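Local coordinates for D-3-phosphoglycerate dehydrogenase-related protein (Vibrio cholerae, PDB 4S1V) that probably catalyses the NAD-dependent interconversion of 3-phospho-D-glycerate or a related D-2-hydroxyacid and its keto acid, as a member of the D-isomer-specific 2-hydroxyacid dehydrogenase family, at residues L53-R57 with Y291-Y297; T77-S81 with V96-G101; G101-A107 with K157-R161; L71-S75 with N307-F311; A107-W111 with R161-G166. All coordinates share one frame; numbering follows the deposited sequence.

Contact 1 (L53-R57 with Y291-Y297)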
# COMPACT_ATOMS: atom_id res chain seq x y z
N LEU C 53 -14.92 36.84 -12.36
CA LEU C 53 -15.04 35.39 -12.38
C LEU C 53 -13.76 34.71 -12.83
O LEU C 53 -13.11 35.16 -13.77
CB LEU C 53 -16.18 34.96 -13.32
CG LEU C 53 -17.57 35.53 -13.07
CD1 LEU C 53 -18.56 34.90 -14.03
CD2 LEU C 53 -18.00 35.32 -11.63
N ILE C 54 -13.42 33.61 -12.15
CA ILE C 54 -12.29 32.79 -12.53
C ILE C 54 -12.78 31.64 -13.40
O ILE C 54 -13.32 30.65 -12.90
CB ILE C 54 -11.49 32.28 -11.31
CG1 ILE C 54 -11.12 33.45 -10.39
CG2 ILE C 54 -10.26 31.50 -11.78
CD1 ILE C 54 -10.24 33.07 -9.21
N ARG C 55 -12.58 31.79 -14.71
CA ARG C 55 -13.06 30.82 -15.71
C ARG C 55 -14.47 30.33 -15.36
O ARG C 55 -15.37 31.16 -15.15
CB ARG C 55 -12.05 29.67 -15.89
CG ARG C 55 -10.68 30.12 -16.38
CD ARG C 55 -10.76 30.88 -17.71
NE ARG C 55 -11.26 30.04 -18.79
CZ ARG C 55 -12.37 30.29 -19.48
NH1 ARG C 55 -13.10 31.36 -19.20
NH2 ARG C 55 -12.76 29.46 -20.44
N GLU C 56 -14.68 29.02 -15.29
CA GLU C 56 -16.02 28.43 -15.12
C GLU C 56 -16.33 27.92 -13.70
O GLU C 56 -17.23 27.10 -13.53
CB GLU C 56 -16.25 27.28 -16.12
CG GLU C 56 -15.74 27.53 -17.53
CD GLU C 56 -16.41 26.65 -18.57
OE1 GLU C 56 -17.52 26.14 -18.33
OE2 GLU C 56 -15.82 26.49 -19.66
N ARG C 57 -15.61 28.40 -12.68
CA ARG C 57 -15.78 27.87 -11.31
C ARG C 57 -17.16 28.15 -10.68
O ARG C 57 -17.58 27.43 -9.77
CB ARG C 57 -14.67 28.38 -10.41
CG ARG C 57 -13.30 27.86 -10.81
CD ARG C 57 -12.19 28.52 -10.02
NE ARG C 57 -10.88 28.14 -10.56
CZ ARG C 57 -9.72 28.41 -9.98
NH1 ARG C 57 -9.67 29.05 -8.82
NH2 ARG C 57 -8.59 28.02 -10.56
N TYR C 291 -4.87 25.86 -16.18
CA TYR C 291 -4.69 27.31 -16.23
C TYR C 291 -4.20 27.93 -14.91
O TYR C 291 -3.95 29.13 -14.84
CB TYR C 291 -5.98 27.99 -16.72
CG TYR C 291 -7.20 27.81 -15.84
CD1 TYR C 291 -7.43 28.64 -14.74
CD2 TYR C 291 -8.15 26.83 -16.12
CE1 TYR C 291 -8.53 28.48 -13.92
CE2 TYR C 291 -9.28 26.68 -15.32
CZ TYR C 291 -9.46 27.51 -14.23
OH TYR C 291 -10.56 27.38 -13.42
N VAL C 292 -4.05 27.10 -13.89
CA VAL C 292 -3.71 27.57 -12.54
C VAL C 292 -2.18 27.65 -12.42
O VAL C 292 -1.53 26.66 -12.12
CB VAL C 292 -4.32 26.65 -11.46
CG1 VAL C 292 -4.06 27.20 -10.06
CG2 VAL C 292 -5.82 26.50 -11.70
N GLU C 293 -1.64 28.84 -12.66
CA GLU C 293 -0.21 29.03 -12.82
C GLU C 293 0.11 30.53 -12.70
O GLU C 293 -0.74 31.37 -13.02
CB GLU C 293 0.22 28.47 -14.19
CG GLU C 293 1.71 28.47 -14.48
CD GLU C 293 2.16 29.76 -15.15
OE1 GLU C 293 1.46 30.24 -16.06
OE2 GLU C 293 3.22 30.28 -14.76
N LYS C 294 1.30 30.86 -12.20
CA LYS C 294 1.70 32.26 -11.94
C LYS C 294 1.47 33.19 -13.14
O LYS C 294 0.62 34.09 -13.08
CB LYS C 294 3.15 32.35 -11.45
CG LYS C 294 3.59 33.73 -10.96
CD LYS C 294 2.98 34.07 -9.61
CE LYS C 294 3.63 35.28 -8.95
NZ LYS C 294 3.23 36.58 -9.58
N ASN C 295 2.22 32.96 -14.23
CA ASN C 295 2.12 33.76 -15.46
C ASN C 295 0.71 33.79 -16.05
O ASN C 295 0.20 34.85 -16.40
CB ASN C 295 3.11 33.26 -16.52
CG ASN C 295 4.54 33.25 -16.02
OD1 ASN C 295 5.04 34.25 -15.50
ND2 ASN C 295 5.21 32.11 -16.18
N SER C 296 0.09 32.62 -16.15
CA SER C 296 -1.31 32.50 -16.58
C SER C 296 -2.28 33.38 -15.76
O SER C 296 -3.09 34.12 -16.34
CB SER C 296 -1.74 31.03 -16.53
OG SER C 296 -3.06 30.87 -17.01
N TYR C 297 -2.19 33.31 -14.43
CA TYR C 297 -2.98 34.17 -13.54
C TYR C 297 -2.68 35.66 -13.71
O TYR C 297 -3.60 36.49 -13.61
CB TYR C 297 -2.79 33.77 -12.07
CG TYR C 297 -3.85 32.84 -11.50
CD1 TYR C 297 -4.39 31.79 -12.26
CD2 TYR C 297 -4.29 32.98 -10.18
CE1 TYR C 297 -5.36 30.94 -11.73
CE2 TYR C 297 -5.24 32.13 -9.63
CZ TYR C 297 -5.78 31.11 -10.41
OH TYR C 297 -6.73 30.26 -9.87
O HOH W 1 -13.04 26.30 -14.44
O HOH W 2 -7.15 30.35 -7.38
O HOH W 3 -9.22 25.55 -11.83
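Tyr291 reaches across to the type II' beta turn from Ile54 to Arg57, closed by Arg57 N to Ile54 O, and does most of the joining with its ring and hydroxyl. Its CG sits between the backbone N and the carbonyl carbon (chi1 62°), which sends the ring toward the turn. In one of its two modelled conformers, Arg55 has CG over one face of that ring, 3.7 Å from its centroid in a CH-pi contact; the guanidinium runs on to Lys79 O. Ile54 CG2 meets Tyr291 CE1 at 4.1 Å. The phenol oxygen takes a hydrogen bond from Arg57 NE, 3.0 Å from NE to Tyr291 OH and fairly straight (157°), arriving in the guanidinium plane. A water also links Tyr291 OH to Glu56 N.

Val292 touches the edge of the same guanidinium, CG2 lying 3.4 Å from Arg57 NH2. Glu293 then caps the helix: its OE1 accepts from Ser296 N at 2.7 Å and its OE2 from Asn295 N at 2.9 Å, each donor standing well out of the carboxylate plane. Tyr297 offers its OH to Arg57 NH2 at 3.0 Å in a weak, bent bond. Arg57 thus donates to both phenol oxygens, with Ile54 CG2 over the centre of one guanidinium face and Asp8 O taking NH1.

The turn follows strand 50-53 of the N-terminal parallel sheet; Tyr291 lies just before helix 294-312 and Tyr297 in its first turn. Helix 104-119 packs on Glu293 and Ser296, and Thr144 of the second subunit bonds Glu293 and Asn295.

Contact 2 (T77-S81 with V96-G101); sequences TGKVS and VLEGIG
Two hydrogen bonds tie the loop 77-81 to the chain leaving strand 95-98. Gly99 N donates to Gly78 O at 3.0 Å, a somewhat bent bond (140°) that comes in from above the carbonyl plane. The second is straighter: Val80 N points at Glu98 OE1, 2.9 Å away at 168°, and meets that oxygen nearly along its C-O axis. Glu98 CG stands between the backbone N and the carbonyl carbon (chi1 54°), and the extended chain beyond carries OE1 to Val80 N. Its OE1 is also 3.5 Å from Lys79 CB. Lys79 NZ stays 4.8 Å from Glu98 OE2; the opposite charges may attract weakly, though the charged atoms are not in contact. Farther back along the strand, Val80 CG1 rests on Val96 CG1 at 3.8 Å.

Both segments belong to one beta-alpha-beta crossover of the N-terminal, flavodoxin-like domain: strand 73-76 runs into the loop, helix 86-91 follows, and strand 95-98 comes back parallel at the edge of the sheet. Val86 of that helix touches both Val80 and Val96.

Beside the Gly78-Gly99 bond a water bridges the two chains, accepting from Gly78 N at 3.1 Å and donating to Ile100 O at 2.9 Å. Gly78 takes a positive phi, and its CA comes within 4.4 Å of Ile100 CA. Behind the loop, Thr77 OG1 is held by Leu53 O and Arg55 N, while Lys79 O takes a bond from Arg55 NH1; on the strand side Asn307 ND2 makes a weak bond to Glu98 O.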
# COMPACT_ATOMS: atom_id res chain seq x y z
N THR C 77 -12.42 36.36 -16.62
CA THR C 77 -11.05 35.96 -16.95
C THR C 77 -11.16 35.02 -18.14
O THR C 77 -11.95 34.06 -18.12
CB THR C 77 -10.36 35.22 -15.79
OG1 THR C 77 -11.22 34.19 -15.29
CG2 THR C 77 -9.98 36.20 -14.66
N GLY C 78 -10.39 35.31 -19.19
CA GLY C 78 -10.49 34.55 -20.43
C GLY C 78 -11.81 34.86 -21.11
O GLY C 78 -12.45 35.88 -20.81
N LYS C 79 -12.24 33.98 -22.00
CA LYS C 79 -13.47 34.19 -22.76
C LYS C 79 -14.67 33.57 -22.04
O LYS C 79 -14.51 32.69 -21.20
CB LYS C 79 -13.34 33.60 -24.17
CG LYS C 79 -12.27 34.23 -25.05
CD LYS C 79 -11.89 33.29 -26.18
CE LYS C 79 -10.85 33.90 -27.12
NZ LYS C 79 -11.41 35.03 -27.92
N VAL C 80 -15.87 34.05 -22.37
CA VAL C 80 -17.12 33.46 -21.88
C VAL C 80 -17.29 32.02 -22.41
O VAL C 80 -16.77 31.67 -23.47
CB VAL C 80 -18.36 34.32 -22.23
CG1 VAL C 80 -18.27 35.70 -21.58
CG2 VAL C 80 -18.54 34.45 -23.74
N SER C 81 -18.00 31.19 -21.65
CA SER C 81 -18.35 29.85 -22.13
C SER C 81 -19.57 29.33 -21.38
O SER C 81 -20.35 30.12 -20.84
CB SER C 81 -17.19 28.84 -21.97
OG SER C 81 -16.58 28.91 -20.69
N VAL C 96 -21.27 42.24 -19.46
CA VAL C 96 -20.27 41.18 -19.40
C VAL C 96 -19.09 41.53 -20.30
O VAL C 96 -19.24 41.65 -21.52
CB VAL C 96 -20.86 39.81 -19.80
CG1 VAL C 96 -19.77 38.74 -19.84
CG2 VAL C 96 -21.96 39.41 -18.84
N LEU C 97 -17.92 41.70 -19.70
CA LEU C 97 -16.70 41.93 -20.46
C LEU C 97 -15.77 40.71 -20.36
O LEU C 97 -15.67 40.09 -19.29
CB LEU C 97 -15.98 43.20 -19.97
CG LEU C 97 -16.71 44.55 -20.13
CD1 LEU C 97 -16.00 45.67 -19.37
CD2 LEU C 97 -16.84 44.92 -21.61
N GLU C 98 -15.12 40.37 -21.46
CA GLU C 98 -14.20 39.23 -21.46
C GLU C 98 -12.74 39.60 -21.62
O GLU C 98 -12.41 40.61 -22.25
CB GLU C 98 -14.64 38.13 -22.43
CG GLU C 98 -14.88 38.52 -23.87
CD GLU C 98 -15.24 37.33 -24.75
OE1 GLU C 98 -15.64 36.27 -24.21
OE2 GLU C 98 -15.13 37.43 -25.98
N GLY C 99 -11.87 38.78 -21.05
CA GLY C 99 -10.44 39.01 -21.10
C GLY C 99 -9.73 38.15 -22.13
O GLY C 99 -10.29 37.82 -23.19
N ILE C 100 -8.49 37.80 -21.81
CA ILE C 100 -7.64 37.03 -22.71
C ILE C 100 -6.96 35.96 -21.88
O ILE C 100 -6.82 36.11 -20.66
CB ILE C 100 -6.57 37.92 -23.40
CG1 ILE C 100 -5.67 38.61 -22.36
CG2 ILE C 100 -7.23 38.93 -24.34
CD1 ILE C 100 -4.44 39.30 -22.92
N GLY C 101 -6.53 34.89 -22.54
CA GLY C 101 -5.90 33.76 -21.85
C GLY C 101 -4.80 33.12 -22.67
O GLY C 101 -4.77 33.25 -23.89
O HOH W 4 -8.31 37.55 -18.70

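Contact 3 (G101-A107 with K157-R161); sequences GSPVAPA and KIGQR
Pro103 and Lys157 meet where helix 104-119 begins beside helix 157-168, the helix that follows strand 150-153 in the Rossmann-type domain and carries the last glycine of a probable GxGxxG turn, Gly159. Lys157 has its CG between backbone N and carbonyl carbon (chi1 56°). From there the aliphatic chain runs straight across the proline ring at about a right angle, with CD 3.6 Å from Pro103 CB, and only the last torsion bends.

Ile158 uses all its branches. CG1, beside its own backbone N, touches Pro103 CB at 3.9 Å; CD1 carries on to Pro106 CB at 3.8 Å; CG2, anti to the backbone N, approaches Ala107 CA at 4.1 Å. One isoleucine thus meets Pro103, Pro106 and Ala107, about one turn of the opposing segment.

Arg161 begins by packing its CB on Ala107 CB, 3.7 Å apart, and then extends from CG to NE, bringing NE to 3.9 Å from Pro103 CG. On the facing segment, Ser102 OG accepts a weak capping bond from Val104 N. Val104 has CG1 anti to its backbone N (chi1 -179°), which leaves CG2 turned to the arginine: this methyl lies over one guanidinium face, toward its rim, 3.5 Å from Arg161 NH1.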
# COMPACT_ATOMS: atom_id res chain seq x y z
N GLY C 101 -6.53 34.89 -22.54
CA GLY C 101 -5.90 33.76 -21.85
C GLY C 101 -4.80 33.12 -22.67
O GLY C 101 -4.77 33.25 -23.89
N SER C 102 -3.90 32.43 -21.98
CA SER C 102 -2.73 31.83 -22.61
C SER C 102 -2.86 30.30 -22.66
O SER C 102 -3.33 29.70 -21.70
CB SER C 102 -1.47 32.22 -21.84
OG SER C 102 -0.35 31.51 -22.33
N PRO C 103 -2.43 29.69 -23.79
CA PRO C 103 -2.45 28.22 -23.95
C PRO C 103 -1.24 27.50 -23.35
O PRO C 103 -1.23 26.27 -23.27
CB PRO C 103 -2.44 28.03 -25.47
CG PRO C 103 -1.73 29.23 -25.98
CD PRO C 103 -2.02 30.36 -25.03
N VAL C 104 -0.22 28.26 -22.95
CA VAL C 104 1.06 27.69 -22.51
C VAL C 104 0.98 26.85 -21.23
O VAL C 104 1.34 25.68 -21.24
CB VAL C 104 2.19 28.75 -22.44
CG1 VAL C 104 3.51 28.11 -22.01
CG2 VAL C 104 2.37 29.43 -23.79
N ALA C 105 0.50 27.44 -20.13
CA ALA C 105 0.37 26.68 -18.86
C ALA C 105 -0.47 25.40 -18.97
O ALA C 105 -0.06 24.37 -18.45
CB ALA C 105 -0.13 27.56 -17.73
N PRO C 106 -1.64 25.47 -19.64
CA PRO C 106 -2.41 24.24 -19.88
C PRO C 106 -1.64 23.18 -20.65
O PRO C 106 -1.67 22.02 -20.29
CB PRO C 106 -3.63 24.71 -20.69
CG PRO C 106 -3.55 26.19 -20.77
CD PRO C 106 -2.44 26.68 -19.90
N ALA C 107 -0.93 23.58 -21.71
CA ALA C 107 -0.15 22.64 -22.49
C ALA C 107 0.91 21.96 -21.62
O ALA C 107 1.00 20.73 -21.60
CB ALA C 107 0.48 23.32 -23.69
N LYS C 157 -4.62 25.64 -30.41
CA LYS C 157 -3.51 26.26 -29.68
C LYS C 157 -2.84 25.33 -28.65
O LYS C 157 -1.62 25.26 -28.58
CB LYS C 157 -3.95 27.59 -29.03
CG LYS C 157 -5.16 27.49 -28.10
CD LYS C 157 -5.45 28.81 -27.38
CE LYS C 157 -6.45 28.60 -26.24
NZ LYS C 157 -6.11 29.45 -25.06
N ILE C 158 -3.65 24.61 -27.88
CA ILE C 158 -3.10 23.65 -26.91
C ILE C 158 -2.63 22.36 -27.59
O ILE C 158 -1.50 21.93 -27.37
CB ILE C 158 -4.08 23.36 -25.74
CG1 ILE C 158 -4.38 24.66 -24.97
CG2 ILE C 158 -3.48 22.34 -24.78
CD1 ILE C 158 -5.52 24.57 -23.99
N GLY C 159 -3.49 21.77 -28.42
CA GLY C 159 -3.14 20.54 -29.15
C GLY C 159 -1.80 20.60 -29.88
O GLY C 159 -1.00 19.66 -29.77
N GLN C 160 -1.55 21.70 -30.59
CA GLN C 160 -0.31 21.86 -31.36
C GLN C 160 0.94 21.82 -30.49
O GLN C 160 1.97 21.28 -30.89
CB GLN C 160 -0.32 23.17 -32.15
CG GLN C 160 -1.06 23.09 -33.47
CD GLN C 160 -1.25 24.45 -34.12
OE1 GLN C 160 -0.28 25.15 -34.41
NE2 GLN C 160 -2.50 24.81 -34.37
N ARG C 161 0.83 22.40 -29.30
CA ARG C 161 1.92 22.39 -28.34
C ARG C 161 2.20 20.99 -27.80
O ARG C 161 3.36 20.62 -27.63
CB ARG C 161 1.65 23.37 -27.20
CG ARG C 161 1.82 24.81 -27.65
CD ARG C 161 1.47 25.83 -26.59
NE ARG C 161 1.35 27.15 -27.22
CZ ARG C 161 2.32 28.05 -27.27
NH1 ARG C 161 3.50 27.83 -26.71
NH2 ARG C 161 2.10 29.20 -27.88

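Contact 4 (L71-S75 with N307-F311); sequences LKLIS and NVVKF
Lys72 begins the contact with its CB alone: that carbon stands 3.7 Å from Phe311 CZ, at the far end of the ring. The rest of the lysine chain bends at chi3, and its NZ makes a long, weak ion pair with Glu49.

Leu73 comes next and does most of the packing. Its CB sits almost on the normal of the Phe311 ring, 3.9 Å from the centroid and 2° off the perpendicular, a CH-pi contact over the middle of the face. With Leu73 CG anti to the backbone N (chi1 167°), CD2 goes on to the helix, reaching Phe311 CB at 3.7 Å and Val308 CG2 at 4.1 Å, while CD1 stays against the ring near Phe311 CD2. Leucine and phenylalanine thus lie side by side with their ends directed oppositely.

Ser75, two residues on and pointing the same way, brings its CB to 3.9 Å from Val308 CG2. Its OG lies 3.8 Å from Asn307 CB and receives a proton from a water that in turn accepts from Asn307 ND2. The hydroxyl also bonds Ala304 O one turn back along the helix, so this polar atom on a buried residue is well provided for.

Residues 307-311 run nearly antiparallel to strand residues 73-75, at 156°, their axes 9.2 Å apart at closest. Helix 294-312 packs along one face of the N-terminal parallel sheet, as helices do in a flavodoxin-like domain. Val308 reaches strand 50-53 on one side, and Asn307 and Phe311 reach strand 95-98 on the other.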
# COMPACT_ATOMS: atom_id res chain seq x y z
N LEU C 71 -25.57 44.70 -9.04
CA LEU C 71 -24.57 44.22 -10.00
C LEU C 71 -24.67 44.95 -11.34
O LEU C 71 -25.71 44.94 -11.98
CB LEU C 71 -24.70 42.71 -10.21
CG LEU C 71 -23.62 42.00 -11.04
CD1 LEU C 71 -22.23 42.19 -10.45
CD2 LEU C 71 -23.94 40.52 -11.21
N LYS C 72 -23.56 45.56 -11.76
CA LYS C 72 -23.51 46.27 -13.04
C LYS C 72 -22.58 45.56 -14.02
O LYS C 72 -22.83 45.55 -15.23
CB LYS C 72 -23.06 47.73 -12.84
CG LYS C 72 -23.92 48.53 -11.87
CD LYS C 72 -23.64 50.03 -11.90
CE LYS C 72 -22.36 50.40 -11.15
NZ LYS C 72 -22.14 51.88 -11.09
N LEU C 73 -21.52 44.95 -13.49
CA LEU C 73 -20.51 44.33 -14.35
C LEU C 73 -20.08 42.93 -13.92
O LEU C 73 -19.83 42.67 -12.74
CB LEU C 73 -19.28 45.24 -14.43
CG LEU C 73 -18.00 44.65 -15.02
CD1 LEU C 73 -18.10 44.55 -16.54
CD2 LEU C 73 -16.79 45.47 -14.61
N ILE C 74 -19.97 42.05 -14.90
CA ILE C 74 -19.21 40.82 -14.73
C ILE C 74 -17.97 40.89 -15.63
O ILE C 74 -18.09 41.05 -16.84
CB ILE C 74 -20.06 39.59 -15.07
CG1 ILE C 74 -21.17 39.42 -14.02
CG2 ILE C 74 -19.18 38.35 -15.17
CD1 ILE C 74 -22.21 38.38 -14.38
N SER C 75 -16.79 40.79 -15.02
CA SER C 75 -15.55 40.76 -15.80
C SER C 75 -14.98 39.35 -15.80
O SER C 75 -14.58 38.84 -14.76
CB SER C 75 -14.53 41.76 -15.26
OG SER C 75 -13.36 41.79 -16.07
N ASN C 307 -10.51 45.57 -17.66
CA ASN C 307 -11.90 45.76 -18.06
C ASN C 307 -12.75 46.38 -16.95
O ASN C 307 -13.67 47.15 -17.21
CB ASN C 307 -12.50 44.46 -18.57
CG ASN C 307 -11.99 44.09 -19.96
OD1 ASN C 307 -11.64 44.97 -20.76
ND2 ASN C 307 -11.96 42.80 -20.26
N VAL C 308 -12.42 46.04 -15.71
CA VAL C 308 -13.05 46.65 -14.54
C VAL C 308 -12.83 48.16 -14.55
O VAL C 308 -13.79 48.93 -14.43
CB VAL C 308 -12.55 46.01 -13.22
CG1 VAL C 308 -12.97 46.85 -12.02
CG2 VAL C 308 -13.08 44.59 -13.08
N VAL C 309 -11.57 48.59 -14.72
CA VAL C 309 -11.24 50.02 -14.72
C VAL C 309 -11.71 50.77 -15.98
O VAL C 309 -11.96 51.98 -15.94
CB VAL C 309 -9.74 50.29 -14.42
CG1 VAL C 309 -9.35 49.73 -13.06
CG2 VAL C 309 -8.83 49.73 -15.51
N LYS C 310 -11.84 50.03 -17.09
CA LYS C 310 -12.50 50.55 -18.29
C LYS C 310 -13.99 50.80 -18.05
O LYS C 310 -14.55 51.79 -18.53
CB LYS C 310 -12.32 49.60 -19.48
CG LYS C 310 -10.97 49.72 -20.18
CD LYS C 310 -10.93 48.84 -21.43
CE LYS C 310 -9.72 49.17 -22.30
NZ LYS C 310 -9.38 48.04 -23.22
N PHE C 311 -14.63 49.89 -17.31
CA PHE C 311 -16.05 50.04 -16.97
C PHE C 311 -16.24 51.21 -16.00
O PHE C 311 -17.20 51.96 -16.13
CB PHE C 311 -16.63 48.75 -16.39
CG PHE C 311 -18.12 48.81 -16.12
CD1 PHE C 311 -18.61 49.27 -14.90
CD2 PHE C 311 -19.03 48.40 -17.09
CE1 PHE C 311 -19.97 49.32 -14.65
CE2 PHE C 311 -20.40 48.46 -16.85
CZ PHE C 311 -20.87 48.92 -15.63
O HOH W 5 -12.71 40.84 -18.58

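Contact 5 (A107-W111 with R161-G166); sequences AELCW and RIAQFG
Trp111 and Phe165 lie alongside each other, pointing opposite ways, and the indole face meets Phe165 chiefly through its CB, with ring atom CD2 alongside. Phe165 CB stands over the six-membered ring of Trp111, 3.6 Å from its centroid and nearly on the normal, a CH-pi contact. The two aromatic planes are inclined at 58°, neither stacked nor edge-to-face. Trp111 CG is anti to the backbone N (chi1 -152°), well off the ideal value, which sends the indole across to the second helix until CH2 is 3.4 Å from Gly166 N, close packing to which the absent side chain of the glycine probably contributes.

Ile162 meets the Trp111 ring with CG2, 3.8 Å from CZ3. Its CD1 lies 3.3 Å from Ala107 O and also meets Cys110 CB at 3.8 Å. The Phe165 ring directs its edge to the Ala107 backbone, CE2 lying 3.7 Å from Ala107 O. Segments 107-111 and 161-166 cross at -45°, axes 9.7 Å apart, and Trp111 and Ile162 both rest on Leu150 of strand 150-153 in the Rossmann-type domain.

Beyond lies the second subunit: Phe169 there stacks on Phe165, and backbone N-H groups of its Leu145 and Ser146 bind the carboxylate of Glu108. Between the helices the side chains meet through apolar and CH-pi contacts, while the Glu108 carboxylate serves the second subunit.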
# COMPACT_ATOMS: atom_id res chain seq x y z
N ALA C 107 -0.93 23.58 -21.71
CA ALA C 107 -0.15 22.64 -22.49
C ALA C 107 0.91 21.96 -21.62
O ALA C 107 1.00 20.73 -21.60
CB ALA C 107 0.48 23.32 -23.69
N GLU C 108 1.70 22.77 -20.91
CA GLU C 108 2.75 22.28 -20.01
C GLU C 108 2.18 21.36 -18.91
O GLU C 108 2.79 20.34 -18.58
CB GLU C 108 3.55 23.44 -19.38
CG GLU C 108 4.40 24.24 -20.37
CD GLU C 108 5.46 25.12 -19.71
OE1 GLU C 108 5.74 24.94 -18.50
OE2 GLU C 108 6.03 26.00 -20.42
N LEU C 109 1.02 21.72 -18.35
CA LEU C 109 0.37 20.90 -17.32
C LEU C 109 -0.10 19.55 -17.87
O LEU C 109 0.11 18.52 -17.22
CB LEU C 109 -0.79 21.67 -16.66
CG LEU C 109 -1.57 21.10 -15.46
CD1 LEU C 109 -2.60 20.06 -15.89
CD2 LEU C 109 -0.65 20.55 -14.37
N CYS C 110 -0.71 19.56 -19.05
CA CYS C 110 -1.12 18.33 -19.72
C CYS C 110 0.08 17.40 -19.85
O CYS C 110 -0.02 16.21 -19.57
CB CYS C 110 -1.72 18.63 -21.09
SG CYS C 110 -2.28 17.15 -21.97
N TRP C 111 1.22 17.96 -20.25
CA TRP C 111 2.42 17.16 -20.41
C TRP C 111 2.92 16.60 -19.11
O TRP C 111 3.36 15.45 -19.04
CB TRP C 111 3.53 17.94 -21.11
CG TRP C 111 4.43 16.99 -21.84
CD1 TRP C 111 5.76 16.69 -21.57
CD2 TRP C 111 4.06 16.12 -22.97
NE1 TRP C 111 6.23 15.74 -22.44
CE2 TRP C 111 5.26 15.36 -23.31
CE3 TRP C 111 2.90 15.93 -23.72
CZ2 TRP C 111 5.27 14.44 -24.35
CZ3 TRP C 111 2.92 15.00 -24.76
CH2 TRP C 111 4.09 14.28 -25.07
N ARG C 161 0.83 22.40 -29.30
CA ARG C 161 1.92 22.39 -28.34
C ARG C 161 2.20 20.99 -27.80
O ARG C 161 3.36 20.62 -27.63
CB ARG C 161 1.65 23.37 -27.20
CG ARG C 161 1.82 24.81 -27.65
CD ARG C 161 1.47 25.83 -26.59
NE ARG C 161 1.35 27.15 -27.22
CZ ARG C 161 2.32 28.05 -27.27
NH1 ARG C 161 3.50 27.83 -26.71
NH2 ARG C 161 2.10 29.20 -27.88
N ILE C 162 1.13 20.22 -27.57
CA ILE C 162 1.24 18.83 -27.12
C ILE C 162 1.95 17.97 -28.17
O ILE C 162 2.80 17.14 -27.84
CB ILE C 162 -0.14 18.24 -26.74
CG1 ILE C 162 -0.84 19.09 -25.66
CG2 ILE C 162 -0.04 16.79 -26.28
CD1 ILE C 162 0.00 19.37 -24.43
N ALA C 163 1.59 18.19 -29.44
CA ALA C 163 2.25 17.53 -30.58
C ALA C 163 3.75 17.82 -30.64
O ALA C 163 4.54 16.91 -30.83
CB ALA C 163 1.59 17.93 -31.89
N GLN C 164 4.13 19.08 -30.46
CA GLN C 164 5.55 19.45 -30.46
C GLN C 164 6.28 18.77 -29.31
O GLN C 164 7.43 18.35 -29.47
CB GLN C 164 5.73 20.97 -30.37
CG GLN C 164 5.38 21.70 -31.66
CD GLN C 164 5.24 23.19 -31.49
OE1 GLN C 164 4.95 23.69 -30.39
NE2 GLN C 164 5.44 23.93 -32.58
N PHE C 165 5.60 18.65 -28.16
CA PHE C 165 6.16 17.94 -27.01
C PHE C 165 6.38 16.47 -27.36
O PHE C 165 7.48 15.96 -27.19
CB PHE C 165 5.29 18.08 -25.74
CG PHE C 165 5.11 19.51 -25.23
CD1 PHE C 165 6.05 20.52 -25.54
CD2 PHE C 165 4.02 19.84 -24.42
CE1 PHE C 165 5.88 21.82 -25.06
CE2 PHE C 165 3.85 21.14 -23.94
CZ PHE C 165 4.78 22.13 -24.27
N GLY C 166 5.34 15.80 -27.85
CA GLY C 166 5.45 14.37 -28.20
C GLY C 166 6.58 14.14 -29.20
O GLY C 166 7.37 13.22 -29.07

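The five contacts run from one domain to the other. Contacts 2 and 4 share the N-terminal sheet, centres about 12 Å apart; contact 1 touches both, with Leu53 O 2.6 Å from Thr77 OG1 and Leu53 N 3.1 Å from Ser75 O. Helix 294-312 serves contacts 1 and 4. From contact 2 the chain passes through Gly101 into contact 3, which shares Ala107 and Arg161 with contact 5, centres about 8 Å apart. Contacts 4 and 5 mark the extremes, centres about 34 Å apart. In this family the active site lies in the interdomain cleft, and contact 1, joined to Arg239 by a Glu56 salt bridge, probably sits close to it. Contacts 1, 3 and 5 meet the second subunit.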